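Local coordinates for prolyl-tRNA synthetase (Giardia lamblia ATCC 50803, PDB 3IAL) that joins L-proline to tRNA(Pro) at the expense of ATP, by way of a prolyl-adenylate intermediate, at the interface of chains A and B. Numbering follows the deposited sequence. Chains: chain A/B, Prolyl-tRNA synthetase.

The interface of chains A and B. Residues chain A 79-80, 82-84, 117, 126; chain B 42, 44.
B:Tyr42 holds CG anti to its backbone N (chi1 -165°), which sends the ring out of its loop into chain A, with A:Pro80 over one face and A:Ala126 near the phenol tip. For B:Val44, chi1 of 177° turns CG1 away from the backbone N and leaves CG2 beside it, facing A:Leu117. The tyrosine enters phenol end first. Its OH gives a hydrogen bond of 2.7 Å to the backbone O of A:Val82. The donor sits off the C=O line, tilted 21° from the carbonyl plane. The acceptor itself lies at the ring edge, in the ring plane. A:Pro80 covers one face of the ring, with CG 3.8 Å from the centroid and offset toward the rim, a CH-pi contact. On the CE1 side, CB of A:Ala126 sits 3.6 Å from the phenol OH. A water at 3.0 Å from this OH links it to a second backbone carbonyl, the O of A:Pro80. B:Val44 makes the apolar half of the patch. Its CG2 meets CD2 of A:Leu117 tip to tip at 3.6 Å. CD of A:Pro84 packs on the same methyl. CG1 turns to CG2 of A:Val82, the two side chains crossing at about a right angle. The patch recurs with the chains exchanged. It probably helps hold the class II synthetase dimer together, docking a loop of one subunit against strands 82-84 and 116-119 and helix 124-134 of the other.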
ATOM      1  N   PHE A  79       7.859   6.877   6.577  1.00 23.18           N
ATOM      2  CA  PHE A  79       8.866   7.005   7.612  1.00 25.76           C
ATOM      3  C   PHE A  79       9.248   5.630   8.137  1.00 25.69           C
ATOM      4  O   PHE A  79       8.508   4.675   7.956  1.00 25.16           O
ATOM      5  CB  PHE A  79       8.314   7.816   8.786  1.00 26.09           C
ATOM      6  CG  PHE A  79       8.626   9.271   8.713  1.00 28.10           C
ATOM      7  CD1 PHE A  79       8.037  10.075   7.761  1.00 32.39           C
ATOM      8  CD2 PHE A  79       9.507   9.840   9.616  1.00 32.60           C
ATOM      9  CE1 PHE A  79       8.331  11.430   7.702  1.00 31.94           C
ATOM     10  CE2 PHE A  79       9.799  11.179   9.562  1.00 32.56           C
ATOM     11  CZ  PHE A  79       9.217  11.976   8.599  1.00 31.38           C
ATOM     12  N   PRO A  80      10.403   5.532   8.808  1.00 25.45           N
ATOM     13  CA  PRO A  80      10.803   4.306   9.500  1.00 25.09           C
ATOM     14  C   PRO A  80       9.847   3.929  10.634  1.00 25.29           C
ATOM     15  O   PRO A  80       9.237   4.812  11.244  1.00 24.40           O
ATOM     16  CB  PRO A  80      12.170   4.672  10.080  1.00 23.51           C
ATOM     17  CG  PRO A  80      12.669   5.747   9.192  1.00 24.59           C
ATOM     18  CD  PRO A  80      11.459   6.552   8.873  1.00 24.19           C
ATOM     19  N   VAL A  82      10.853   2.383  13.451  1.00 23.86           N
ATOM     20  CA  VAL A  82      11.559   2.564  14.718  1.00 24.91           C
ATOM     21  C   VAL A  82      11.812   4.046  15.033  1.00 27.04           C
ATOM     22  O   VAL A  82      12.229   4.821  14.160  1.00 26.56           O
ATOM     23  CB  VAL A  82      12.886   1.761  14.738  1.00 26.02           C
ATOM     24  CG1 VAL A  82      12.589   0.245  14.860  1.00 24.07           C
ATOM     25  CG2 VAL A  82      13.753   2.069  13.498  1.00 21.25           C
ATOM     26  N   ILE A  83      11.524   4.435  16.276  1.00 26.78           N
ATOM     27  CA  ILE A  83      11.740   5.797  16.754  1.00 25.94           C
ATOM     28  C   ILE A  83      12.672   5.736  17.964  1.00 27.49           C
ATOM     29  O   ILE A  83      12.349   5.078  18.955  1.00 25.58           O
ATOM     30  CB  ILE A  83      10.417   6.470  17.209  1.00 27.87           C
ATOM     31  CG1 ILE A  83       9.358   6.425  16.103  1.00 25.95           C
ATOM     32  CG2 ILE A  83      10.661   7.928  17.641  1.00 24.30           C
ATOM     33  CD1 ILE A  83       8.018   6.993  16.558  1.00 24.25           C
ATOM     34  N   PRO A  84      13.821   6.435  17.900  1.00 27.88           N
ATOM     35  CA  PRO A  84      14.728   6.402  19.047  1.00 29.67           C
ATOM     36  C   PRO A  84      14.064   6.962  20.309  1.00 30.21           C
ATOM     37  O   PRO A  84      13.263   7.898  20.229  1.00 29.16           O
ATOM     38  CB  PRO A  84      15.907   7.287  18.604  1.00 28.42           C
ATOM     39  CG  PRO A  84      15.389   8.151  17.534  1.00 27.08           C
ATOM     40  CD  PRO A  84      14.198   7.466  16.914  1.00 28.58           C
ATOM     41  N   LEU A 117      15.144   1.512  20.766  1.00 31.53           N
ATOM     42  CA  LEU A 117      14.266   1.983  19.709  1.00 29.34           C
ATOM     43  C   LEU A 117      12.854   1.570  20.047  1.00 28.26           C
ATOM     44  O   LEU A 117      12.615   0.427  20.428  1.00 29.11           O
ATOM     45  CB  LEU A 117      14.672   1.370  18.370  1.00 29.41           C
ATOM     46  CG  LEU A 117      16.043   1.742  17.811  1.00 29.21           C
ATOM     47  CD1 LEU A 117      16.332   0.861  16.592  1.00 25.71           C
ATOM     48  CD2 LEU A 117      16.121   3.241  17.451  1.00 22.48           C
ATOM     49  N   ALA A 126       8.599  11.443  15.396  1.00 25.54           N
ATOM     50  CA  ALA A 126       9.481  11.136  14.269  1.00 25.68           C
ATOM     51  C   ALA A 126       9.313  12.185  13.172  1.00 27.25           C
ATOM     52  O   ALA A 126      10.288  12.750  12.671  1.00 25.80           O
ATOM     53  CB  ALA A 126       9.174   9.758  13.716  1.00 24.62           C
TER
ATOM     54  N   TYR B  42      17.569  10.893   9.328  1.00 31.25           N
ATOM     55  CA  TYR B  42      16.847  10.243  10.412  1.00 30.86           C
ATOM     56  C   TYR B  42      17.883   9.548  11.297  1.00 33.08           C
ATOM     57  O   TYR B  42      18.687   8.768  10.789  1.00 34.78           O
ATOM     58  CB  TYR B  42      15.866   9.227   9.842  1.00 30.10           C
ATOM     59  CG  TYR B  42      14.831   8.751  10.822  1.00 28.52           C
ATOM     60  CD1 TYR B  42      13.730   9.547  11.139  1.00 26.69           C
ATOM     61  CD2 TYR B  42      14.942   7.508  11.428  1.00 22.96           C
ATOM     62  CE1 TYR B  42      12.771   9.115  12.036  1.00 25.42           C
ATOM     63  CE2 TYR B  42      13.983   7.067  12.329  1.00 24.10           C
ATOM     64  CZ  TYR B  42      12.903   7.876  12.626  1.00 23.62           C
ATOM     65  OH  TYR B  42      11.958   7.450  13.514  1.00 24.04           O
ATOM     66  N   VAL B  44      18.472   6.989  12.971  1.00 34.92           N
ATOM     67  CA  VAL B  44      18.665   5.559  13.150  1.00 34.83           C
ATOM     68  C   VAL B  44      19.389   5.070  11.904  1.00 35.07           C
ATOM     69  O   VAL B  44      18.851   5.159  10.803  1.00 32.10           O
ATOM     70  CB  VAL B  44      17.329   4.818  13.369  1.00 34.27           C
ATOM     71  CG1 VAL B  44      17.553   3.312  13.488  1.00 31.98           C
ATOM     72  CG2 VAL B  44      16.640   5.349  14.624  1.00 34.44           C
TER
HETATM   73  O   HOH W   1       9.237   7.169  12.198  1.00 29.67           O